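Local coordinates for protein aminoglycoside 3'-phosphotransferase AphA1-IAB (Acinetobacter baumannii, PDB 4FEV) that phosphorylates kanamycin and related aminoglycosides at the 3'-hydroxyl with ATP as donor, and so confers resistance to these antibiotics, at residues T84-I89 with L98-P103; L53-G58 with D94-T99; A124-L129 with F249-I254. All coordinates share one frame; numbering follows the deposited sequence.

The three contacts fall in the two lobes of a kinase-like fold. Along the chain strand 53-59 comes first, then the hairpin of strands 85-91 and 94-100, then helices 118-133 and 242-252. Contacts 1 and 2 are neighbours in the five-stranded antiparallel sheet of the N-terminal lobe: strand 94-100 serves both, so they share L98 and T99, and their centres lie about 8 Å apart. Together they supply the wall and hinge that hold the bound pyrazolopyrimidine PP1 in the cleft between the lobes. Contact 3 joins the two helices in the other lobe, its centre about 28 Å from that of contact 1 and about 32 Å from that of contact 2.

Contact 1 of 3, residues T84-I89 with L98-P103; sequences TIKHFI and LTTAIP. With PP1 (1-ter-butyl-3-p-tolyl-1H-pyrazolo[3,4-D]pyrimidin-4-ylamine), chain H.
T84 and K86 meet T100 and L98 across an antiparallel beta hairpin, strands 85-91 and 94-100, whose pairing is offset by a classic beta bulge before the chain runs on into the hinge of this kinase-like fold. The backbone bonds define the bulge. K86 N and H87 N both donate to L98 O, the first at 2.8 Å and the second, longer, at 3.3 Å, so one carbonyl grips two successive amides. L98 N returns a bond to H87 O, and T100 N donates to T84 O.

Beside the T100 N to T84 O bond, a side chain adds a second link between these residues. T100 OG1 sits between its own backbone N and carbonyl carbon (chi1 61°), which turns the hydroxyl to receive T84 N at 3.1 Å in a nearly straight bond, 163° at the hydrogen.

Apolar contact is modest. L98 CD2 lies 3.9 Å from K86 CB, while the lysine chain, bent at its third and fourth torsions, crosses T100 at about a right angle. The imidazole of H87 turns away from the hairpin, and its ND1 bonds to D23.

Past the strand, I102 holds PP1 through its own N-H and C=O, a task two hinge residues share for adenine in protein kinases. I102 N donates to PP1 N7 at 3.0 Å, and PP1 N10 gives a hydrogen to I102 O at 2.9 Å.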
loop_
_atom_site.group_PDB
_atom_site.type_symbol
_atom_site.label_atom_id
_atom_site.label_comp_id
_atom_site.label_asym_id
_atom_site.label_seq_id
_atom_site.Cartn_x
_atom_site.Cartn_y
_atom_site.Cartn_z
ATOM N N THR A 84 11.234 3.923 8.537
ATOM C CA THR A 84 12.534 4.433 8.098
ATOM C C THR A 84 13.389 3.309 7.503
ATOM O O THR A 84 13.474 2.224 8.079
ATOM C CB THR A 84 13.276 5.067 9.286
ATOM O OG1 THR A 84 12.468 6.115 9.837
ATOM C CG2 THR A 84 14.624 5.631 8.855
ATOM N N ILE A 85 14.002 3.567 6.350
ATOM C CA ILE A 85 14.906 2.599 5.719
ATOM C C ILE A 85 16.206 2.502 6.507
ATOM O O ILE A 85 16.925 3.493 6.657
ATOM C CB ILE A 85 15.215 2.983 4.239
ATOM C CG1 ILE A 85 13.921 3.047 3.410
ATOM C CG2 ILE A 85 16.210 2.014 3.619
ATOM C CD1 ILE A 85 14.072 3.789 2.093
ATOM N N LYS A 86 16.503 1.319 7.039
ATOM C CA LYS A 86 17.779 1.104 7.709
ATOM C C LYS A 86 18.816 0.623 6.708
ATOM O O LYS A 86 19.981 1.017 6.765
ATOM C CB LYS A 86 17.661 0.084 8.843
ATOM C CG LYS A 86 17.194 0.667 10.162
ATOM C CD LYS A 86 17.564 -0.263 11.310
ATOM C CE LYS A 86 18.422 0.446 12.354
ATOM N NZ LYS A 86 17.695 1.592 12.978
ATOM N N HIS A 87 18.378 -0.222 5.784
ATOM C CA HIS A 87 19.295 -0.878 4.875
ATOM C C HIS A 87 18.517 -1.488 3.716
ATOM O O HIS A 87 17.407 -1.998 3.905
ATOM C CB HIS A 87 20.043 -1.969 5.636
ATOM C CG HIS A 87 21.413 -2.243 5.110
ATOM N ND1 HIS A 87 22.535 -2.194 5.909
ATOM C CD2 HIS A 87 21.844 -2.577 3.872
ATOM C CE1 HIS A 87 23.600 -2.481 5.182
ATOM N NE2 HIS A 87 23.207 -2.716 3.941
ATOM N N PHE A 88 19.083 -1.399 2.515
ATOM C CA PHE A 88 18.495 -2.028 1.329
ATOM C C PHE A 88 19.607 -2.608 0.476
ATOM O O PHE A 88 20.645 -1.971 0.277
ATOM C CB PHE A 88 17.680 -1.020 0.513
ATOM C CG PHE A 88 17.176 -1.558 -0.801
ATOM C CD1 PHE A 88 16.003 -2.311 -0.854
ATOM C CD2 PHE A 88 17.864 -1.311 -1.983
ATOM C CE1 PHE A 88 15.535 -2.820 -2.057
ATOM C CE2 PHE A 88 17.400 -1.813 -3.194
ATOM C CZ PHE A 88 16.224 -2.571 -3.231
ATOM N N ILE A 89 19.398 -3.823 -0.015
ATOM C CA ILE A 89 20.351 -4.466 -0.909
ATOM C C ILE A 89 19.635 -4.975 -2.152
ATOM O O ILE A 89 18.566 -5.576 -2.051
ATOM C CB ILE A 89 21.044 -5.658 -0.227
ATOM C CG1 ILE A 89 21.743 -5.207 1.054
ATOM C CG2 ILE A 89 22.026 -6.328 -1.184
ATOM C CD1 ILE A 89 22.126 -6.341 1.979
ATOM N N LEU A 98 15.229 -3.537 4.828
ATOM C CA LEU A 98 15.126 -3.508 6.283
ATOM C C LEU A 98 14.642 -2.143 6.752
ATOM O O LEU A 98 15.284 -1.125 6.482
ATOM C CB LEU A 98 16.489 -3.806 6.914
ATOM C CG LEU A 98 16.554 -3.848 8.444
ATOM C CD1 LEU A 98 15.810 -5.084 9.002
ATOM C CD2 LEU A 98 17.996 -3.808 8.929
ATOM N N THR A 99 13.524 -2.124 7.467
ATOM C CA THR A 99 12.939 -0.879 7.951
ATOM C C THR A 99 12.620 -0.946 9.443
ATOM O O THR A 99 12.510 -2.037 10.010
ATOM C CB THR A 99 11.625 -0.552 7.210
ATOM O OG1 THR A 99 10.674 -1.601 7.445
ATOM C CG2 THR A 99 11.868 -0.415 5.706
ATOM N N THR A 100 12.446 0.222 10.063
ATOM C CA THR A 100 11.989 0.303 11.450
ATOM C C THR A 100 10.485 0.063 11.513
ATOM O O THR A 100 9.744 0.495 10.642
ATOM C CB THR A 100 12.272 1.678 12.076
ATOM O OG1 THR A 100 11.576 2.688 11.334
ATOM C CG2 THR A 100 13.782 1.981 12.091
ATOM N N ALA A 101 10.035 -0.641 12.542
ATOM C CA ALA A 101 8.611 -0.888 12.683
ATOM C C ALA A 101 7.924 0.379 13.169
ATOM O O ALA A 101 8.484 1.147 13.945
ATOM C CB ALA A 101 8.356 -2.046 13.649
ATOM N N ILE A 102 6.720 0.619 12.677
ATOM C CA ILE A 102 5.860 1.601 13.300
ATOM C C ILE A 102 5.081 0.865 14.383
ATOM O O ILE A 102 4.312 -0.055 14.082
ATOM C CB ILE A 102 4.891 2.212 12.279
ATOM C CG1 ILE A 102 5.666 2.959 11.192
ATOM C CG2 ILE A 102 3.918 3.148 12.967
ATOM C CD1 ILE A 102 4.771 3.498 10.130
ATOM N N PRO A 103 5.284 1.248 15.652
ATOM C CA PRO A 103 4.599 0.556 16.753
ATOM C C PRO A 103 3.086 0.711 16.679
ATOM O O PRO A 103 2.581 1.746 16.234
ATOM C CB PRO A 103 5.128 1.267 17.997
ATOM C CG PRO A 103 5.556 2.615 17.513
ATOM C CD PRO A 103 6.071 2.400 16.125
HETATM N N1 PP1 H . 4.941 -4.087 7.869
HETATM C C2 PP1 H . 6.461 -1.212 9.409
HETATM N N3 PP1 H . 6.253 -2.107 8.464
HETATM C C4 PP1 H . 5.333 -3.075 8.639
HETATM C C5 PP1 H . 4.586 -3.142 9.807
HETATM C C6 PP1 H . 4.841 -2.164 10.781
HETATM N N7 PP1 H . 5.771 -1.244 10.535
HETATM N N8 PP1 H . 4.056 -4.767 8.403
HETATM C C9 PP1 H . 3.741 -4.245 9.597
HETATM N N10 PP1 H . 4.220 -2.071 11.958
HETATM C C11 PP1 H . 2.811 -4.818 10.476
HETATM C C12 PP1 H . 2.405 -4.231 11.669
HETATM C C13 PP1 H . 1.473 -4.840 12.501
HETATM C C14 PP1 H . 0.925 -6.059 12.136
HETATM C C15 PP1 H . 1.310 -6.658 10.940
HETATM C C16 PP1 H . 2.237 -6.032 10.111
HETATM C C24 PP1 H . -0.102 -6.730 13.049
HETATM C C28 PP1 H . 5.484 -4.371 6.508
HETATM C C29 PP1 H . 4.726 -5.582 5.963
HETATM C C33 PP1 H . 5.229 -3.148 5.609
HETATM C C37 PP1 H . 6.986 -4.667 6.606
#

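Contact 2 of 3, residues L53-G58 with D94-T99. With PP1 (1-ter-butyl-3-p-tolyl-1H-pyrazolo[3,4-D]pyrimidin-4-ylamine), chain H.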
loop_
_atom_site.group_PDB
_atom_site.type_symbol
_atom_site.label_atom_id
_atom_site.label_comp_id
_atom_site.label_asym_id
_atom_site.label_seq_id
_atom_site.Cartn_x
_atom_site.Cartn_y
_atom_site.Cartn_z
ATOM N N LEU A 53 12.131 -4.194 14.100
ATOM C CA LEU A 53 12.402 -3.954 12.684
ATOM C C LEU A 53 11.605 -4.921 11.820
ATOM O O LEU A 53 11.210 -6.004 12.277
ATOM C CB LEU A 53 13.886 -4.158 12.374
ATOM C CG LEU A 53 14.929 -3.426 13.209
ATOM C CD1 LEU A 53 16.345 -3.842 12.798
ATOM C CD2 LEU A 53 14.748 -1.923 13.086
ATOM N N PHE A 54 11.393 -4.542 10.564
ATOM C CA PHE A 54 10.878 -5.471 9.569
ATOM C C PHE A 54 11.856 -5.674 8.417
ATOM O O PHE A 54 12.506 -4.729 7.960
ATOM C CB PHE A 54 9.518 -5.012 9.047
ATOM C CG PHE A 54 8.395 -5.320 9.983
ATOM C CD1 PHE A 54 7.800 -6.568 9.972
ATOM C CD2 PHE A 54 7.946 -4.374 10.891
ATOM C CE1 PHE A 54 6.770 -6.873 10.847
ATOM C CE2 PHE A 54 6.906 -4.673 11.769
ATOM C CZ PHE A 54 6.324 -5.921 11.744
ATOM N N LEU A 55 11.958 -6.916 7.953
ATOM C CA LEU A 55 12.810 -7.221 6.811
ATOM C C LEU A 55 12.025 -7.885 5.679
ATOM O O LEU A 55 11.467 -8.975 5.849
ATOM C CB LEU A 55 13.988 -8.094 7.241
ATOM C CG LEU A 55 14.957 -8.596 6.166
ATOM C CD1 LEU A 55 15.623 -7.435 5.428
ATOM C CD2 LEU A 55 16.012 -9.497 6.796
ATOM N N LYS A 56 11.982 -7.219 4.528
ATOM C CA LYS A 56 11.345 -7.767 3.339
ATOM C C LYS A 56 12.368 -8.388 2.398
ATOM O O LYS A 56 13.407 -7.789 2.107
ATOM C CB LYS A 56 10.596 -6.685 2.575
ATOM C CG LYS A 56 9.217 -6.389 3.068
ATOM C CD LYS A 56 8.433 -5.700 1.957
ATOM C CE LYS A 56 7.049 -5.314 2.419
ATOM N NZ LYS A 56 6.230 -4.804 1.290
ATOM N N HIS A 57 12.062 -9.583 1.908
ATOM C CA HIS A 57 12.922 -10.256 0.950
ATOM C C HIS A 57 12.133 -10.638 -0.294
ATOM O O HIS A 57 11.205 -11.459 -0.234
ATOM C CB HIS A 57 13.549 -11.501 1.573
ATOM C CG HIS A 57 14.336 -12.327 0.603
ATOM N ND1 HIS A 57 14.377 -13.702 0.657
ATOM C CD2 HIS A 57 15.111 -11.970 -0.447
ATOM C CE1 HIS A 57 15.140 -14.158 -0.320
ATOM N NE2 HIS A 57 15.596 -13.126 -1.006
ATOM N N GLY A 58 12.511 -10.055 -1.425
ATOM C CA GLY A 58 11.887 -10.389 -2.694
ATOM C C GLY A 58 12.852 -11.100 -3.622
ATOM O O GLY A 58 13.986 -10.663 -3.792
ATOM N N ASP A 94 17.644 -10.716 -6.224
ATOM C CA ASP A 94 17.129 -10.546 -4.872
ATOM C C ASP A 94 17.074 -9.090 -4.452
ATOM O O ASP A 94 17.890 -8.274 -4.883
ATOM C CB ASP A 94 17.988 -11.300 -3.852
ATOM C CG ASP A 94 17.879 -12.798 -3.992
ATOM O OD1 ASP A 94 18.601 -13.352 -4.838
ATOM O OD2 ASP A 94 17.084 -13.424 -3.260
ATOM N N ALA A 95 16.109 -8.788 -3.591
ATOM C CA ALA A 95 16.056 -7.498 -2.908
ATOM C C ALA A 95 15.732 -7.711 -1.431
ATOM O O ALA A 95 14.835 -8.498 -1.078
ATOM C CB ALA A 95 15.033 -6.571 -3.566
ATOM N N TRP A 96 16.486 -7.030 -0.574
ATOM C CA TRP A 96 16.270 -7.064 0.863
ATOM C C TRP A 96 16.021 -5.634 1.334
ATOM O O TRP A 96 16.824 -4.743 1.071
ATOM C CB TRP A 96 17.491 -7.630 1.587
ATOM C CG TRP A 96 17.831 -9.041 1.203
ATOM C CD1 TRP A 96 18.538 -9.447 0.111
ATOM C CD2 TRP A 96 17.479 -10.228 1.925
ATOM N NE1 TRP A 96 18.648 -10.822 0.107
ATOM C CE2 TRP A 96 18.004 -11.324 1.209
ATOM C CE3 TRP A 96 16.772 -10.472 3.110
ATOM C CZ2 TRP A 96 17.843 -12.643 1.637
ATOM C CZ3 TRP A 96 16.605 -11.788 3.531
ATOM C CH2 TRP A 96 17.139 -12.854 2.795
ATOM N N LEU A 97 14.910 -5.428 2.026
ATOM C CA LEU A 97 14.580 -4.124 2.569
ATOM C C LEU A 97 14.372 -4.217 4.073
ATOM O O LEU A 97 13.448 -4.882 4.538
ATOM C CB LEU A 97 13.320 -3.590 1.900
ATOM C CG LEU A 97 12.817 -2.239 2.394
ATOM C CD1 LEU A 97 13.930 -1.192 2.263
ATOM C CD2 LEU A 97 11.580 -1.851 1.590
ATOM N N LEU A 98 15.229 -3.537 4.828
ATOM C CA LEU A 98 15.126 -3.508 6.283
ATOM C C LEU A 98 14.642 -2.143 6.752
ATOM O O LEU A 98 15.284 -1.125 6.482
ATOM C CB LEU A 98 16.489 -3.806 6.914
ATOM C CG LEU A 98 16.554 -3.848 8.444
ATOM C CD1 LEU A 98 15.810 -5.084 9.002
ATOM C CD2 LEU A 98 17.996 -3.808 8.929
ATOM N N THR A 99 13.524 -2.124 7.467
ATOM C CA THR A 99 12.939 -0.879 7.951
ATOM C C THR A 99 12.620 -0.946 9.443
ATOM O O THR A 99 12.510 -2.037 10.010
ATOM C CB THR A 99 11.625 -0.552 7.210
ATOM O OG1 THR A 99 10.674 -1.601 7.445
ATOM C CG2 THR A 99 11.868 -0.415 5.706
HETATM N N1 PP1 H . 4.941 -4.087 7.869
HETATM C C2 PP1 H . 6.461 -1.212 9.409
HETATM N N3 PP1 H . 6.253 -2.107 8.464
HETATM C C4 PP1 H . 5.333 -3.075 8.639
HETATM C C5 PP1 H . 4.586 -3.142 9.807
HETATM C C6 PP1 H . 4.841 -2.164 10.781
HETATM N N7 PP1 H . 5.771 -1.244 10.535
HETATM N N8 PP1 H . 4.056 -4.767 8.403
HETATM C C9 PP1 H . 3.741 -4.245 9.597
HETATM N N10 PP1 H . 4.220 -2.071 11.958
HETATM C C11 PP1 H . 2.811 -4.818 10.476
HETATM C C12 PP1 H . 2.405 -4.231 11.669
HETATM C C13 PP1 H . 1.473 -4.840 12.501
HETATM C C14 PP1 H . 0.925 -6.059 12.136
HETATM C C15 PP1 H . 1.310 -6.658 10.940
HETATM C C16 PP1 H . 2.237 -6.032 10.111
HETATM C C24 PP1 H . -0.102 -6.730 13.049
HETATM C C28 PP1 H . 5.484 -4.371 6.508
HETATM C C29 PP1 H . 4.726 -5.582 5.963
HETATM C C33 PP1 H . 5.229 -3.148 5.609
HETATM C C37 PP1 H . 6.986 -4.667 6.606
#
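Five continuous residue pairs, from F54 with T99 to G58 with A95, make this a buried antiparallel strand contact in the middle of the N-lobe sheet. Hydrogen-bonded pairs alternate with non-hydrogen-bonded ones without a bulge; F54, K56 and G58 each exchange two backbone bonds with T99, L97 and A95, respectively.

On the face bearing L55 and H57, a chi1 of 174° swings the imidazole over the indole of W96, where it forms an offset stack with the six-membered ring, centroids 3.8 Å apart and planes only 5° from parallel. H57 CB adds a CH-pi contact, 3.8 Å from the centroid of the six-membered ring of W96. H57 NE2 donates to D94 OD2 at 2.7 Å; the oxygen offers its anti lone pair and lies nearly in the imidazole plane, so stack and bond together fix the ring's rotation. The other oxygen, D94 OD1, forms a salt bridge with K59. L55 CD2 touches W96 CE3 at 3.9 Å.

The opposite face looks into the nucleotide cleft. F54 covers the bicyclic system of PP1 with one ring face, CE2 coming within 3.4 Å of PP1 C6. Beyond it the extended chain of K56 carries NZ to salt bridges with E69 and D217, a lysine-glutamate pairing like that of protein kinases.

Contact 3 of 3, residues A124-L129 with F249-I254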
loop_
_atom_site.group_PDB
_atom_site.type_symbol
_atom_site.label_atom_id
_atom_site.label_comp_id
_atom_site.label_asym_id
_atom_site.label_seq_id
_atom_site.Cartn_x
_atom_site.Cartn_y
_atom_site.Cartn_z
ATOM N N ALA A 124 -10.364 9.641 11.431
ATOM C CA ALA A 124 -8.912 9.779 11.389
ATOM C C ALA A 124 -8.335 9.335 10.044
ATOM O O ALA A 124 -7.392 9.943 9.530
ATOM C CB ALA A 124 -8.263 9.005 12.528
ATOM N N LEU A 125 -8.901 8.265 9.481
ATOM C CA LEU A 125 -8.441 7.752 8.185
ATOM C C LEU A 125 -8.717 8.761 7.076
ATOM O O LEU A 125 -7.874 8.976 6.190
ATOM C CB LEU A 125 -9.154 6.433 7.853
ATOM C CG LEU A 125 -8.809 5.215 8.705
ATOM C CD1 LEU A 125 -9.784 4.049 8.419
ATOM C CD2 LEU A 125 -7.375 4.782 8.435
ATOM N N ALA A 126 -9.910 9.352 7.103
ATOM C CA ALA A 126 -10.279 10.388 6.130
ATOM C C ALA A 126 -9.374 11.627 6.189
ATOM O O ALA A 126 -8.974 12.165 5.148
ATOM C CB ALA A 126 -11.741 10.799 6.305
ATOM N N VAL A 127 -9.074 12.088 7.401
ATOM C CA VAL A 127 -8.189 13.243 7.596
ATOM C C VAL A 127 -6.781 12.925 7.110
ATOM O O VAL A 127 -6.144 13.758 6.462
ATOM C CB VAL A 127 -8.133 13.665 9.085
ATOM C CG1 VAL A 127 -7.014 14.682 9.347
ATOM C CG2 VAL A 127 -9.503 14.201 9.543
ATOM N N PHE A 128 -6.301 11.721 7.428
ATOM C CA PHE A 128 -4.977 11.278 6.996
ATOM C C PHE A 128 -4.921 11.217 5.478
ATOM O O PHE A 128 -3.926 11.614 4.858
ATOM C CB PHE A 128 -4.653 9.897 7.590
ATOM C CG PHE A 128 -3.226 9.445 7.363
ATOM C CD1 PHE A 128 -2.231 9.753 8.288
ATOM C CD2 PHE A 128 -2.883 8.718 6.233
ATOM C CE1 PHE A 128 -0.916 9.339 8.090
ATOM C CE2 PHE A 128 -1.566 8.297 6.025
ATOM C CZ PHE A 128 -0.588 8.601 6.961
ATOM N N LEU A 129 -5.988 10.710 4.872
ATOM C CA LEU A 129 -6.046 10.616 3.421
ATOM C C LEU A 129 -6.038 11.987 2.779
ATOM O O LEU A 129 -5.345 12.201 1.790
ATOM C CB LEU A 129 -7.269 9.806 2.972
ATOM C CG LEU A 129 -7.214 9.236 1.551
ATOM C CD1 LEU A 129 -5.926 8.430 1.319
ATOM C CD2 LEU A 129 -8.454 8.383 1.293
ATOM N N PHE A 249 -16.682 9.110 3.062
ATOM C CA PHE A 249 -16.840 10.151 2.054
ATOM C C PHE A 249 -17.292 11.475 2.683
ATOM O O PHE A 249 -16.835 12.540 2.280
ATOM C CB PHE A 249 -17.781 9.706 0.931
ATOM C CG PHE A 249 -17.111 8.840 -0.110
ATOM C CD1 PHE A 249 -16.417 9.417 -1.170
ATOM C CD2 PHE A 249 -17.158 7.453 -0.024
ATOM C CE1 PHE A 249 -15.783 8.633 -2.128
ATOM C CE2 PHE A 249 -16.525 6.650 -0.989
ATOM C CZ PHE A 249 -15.838 7.238 -2.036
ATOM N N GLN A 250 -18.176 11.412 3.674
ATOM C CA GLN A 250 -18.630 12.635 4.338
ATOM C C GLN A 250 -17.497 13.389 5.024
ATOM O O GLN A 250 -17.403 14.614 4.890
ATOM C CB GLN A 250 -19.759 12.347 5.332
ATOM C CG GLN A 250 -21.082 11.918 4.684
ATOM C CD GLN A 250 -22.096 11.475 5.720
ATOM O OE1 GLN A 250 -21.815 10.592 6.521
ATOM N NE2 GLN A 250 -23.261 12.110 5.733
ATOM N N LYS A 251 -16.643 12.676 5.754
ATOM C CA LYS A 251 -15.527 13.324 6.434
ATOM C C LYS A 251 -14.502 13.825 5.422
ATOM O O LYS A 251 -13.933 14.904 5.592
ATOM C CB LYS A 251 -14.853 12.389 7.433
ATOM C CG LYS A 251 -13.790 13.077 8.288
ATOM C CD LYS A 251 -14.398 14.198 9.128
ATOM C CE LYS A 251 -13.354 14.896 9.994
ATOM N NZ LYS A 251 -14.031 15.782 10.995
ATOM N N TYR A 252 -14.270 13.047 4.364
ATOM C CA TYR A 252 -13.307 13.459 3.329
ATOM C C TYR A 252 -13.777 14.734 2.622
ATOM O O TYR A 252 -12.958 15.597 2.230
ATOM C CB TYR A 252 -13.091 12.300 2.330
ATOM C CG TYR A 252 -12.000 12.551 1.306
ATOM C CD1 TYR A 252 -10.682 12.181 1.560
ATOM C CD2 TYR A 252 -12.289 13.150 0.085
ATOM C CE1 TYR A 252 -9.664 12.410 0.609
ATOM C CE2 TYR A 252 -11.277 13.384 -0.871
ATOM C CZ TYR A 252 -9.975 13.004 -0.600
ATOM O OH TYR A 252 -8.974 13.215 -1.539
ATOM N N GLY A 253 -15.097 14.856 2.469
ATOM C CA GLY A 253 -15.705 16.045 1.910
ATOM C C GLY A 253 -16.287 15.895 0.513
ATOM O O GLY A 253 -16.362 16.859 -0.229
ATOM N N ILE A 254 -16.726 14.692 0.152
ATOM C CA ILE A 254 -17.382 14.494 -1.132
ATOM C C ILE A 254 -18.892 14.327 -0.931
ATOM O O ILE A 254 -19.311 13.474 -0.148
ATOM C CB ILE A 254 -16.769 13.275 -1.862
ATOM C CG1 ILE A 254 -15.357 13.626 -2.354
ATOM C CG2 ILE A 254 -17.637 12.858 -3.023
ATOM C CD1 ILE A 254 -14.541 12.403 -2.770
#
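A126 presses its methyl against K251 and Y252 where helix 118-133 meets the C-terminal end of helix 242-252, a helix-to-helix contact in the helical lobe. The closest packing is at A126, whose small side chain lets the backbones approach: its CA lies 5.1 Å from that of Y252, and A126 CB rests 3.6 Å from K251 CG. One turn on, L129 meets the tyrosine ring, L129 CG standing 4.1 Å from Y252 CE1. A chi1 of -173° extends the Y252 ring away from its own backbone N and alongside the other helix. The phenol is anchored beyond the contact, since its OH is hydrogen-bonded to H133 ND1 and R226 NH1, while R130 makes a cation-pi contact with the ring. L129 also packs against F200, D229 and L230, so this side of the contact belongs to the lobe's interior.

The other side is loose and faces solvent. There V127 and the aliphatic part of K251 cross obliquely, with V127 CG2 3.9 Å from K251 CE. The lysine bends at its second torsion (chi2 61°), bringing its methylenes past A126 to V127.

Just after Y252 the helix ends in a Schellman motif, with G253 adopting positive phi (109°) as its C-prime residue. I254 N reaches back to F249 O at 3.0 Å and G253 N points to Q250 O, the two closures of the motif. G253 N also keeps the ordinary helical bond to F249 O at 2.9 Å, so that two donors meet this oxygen from opposite faces of its plane.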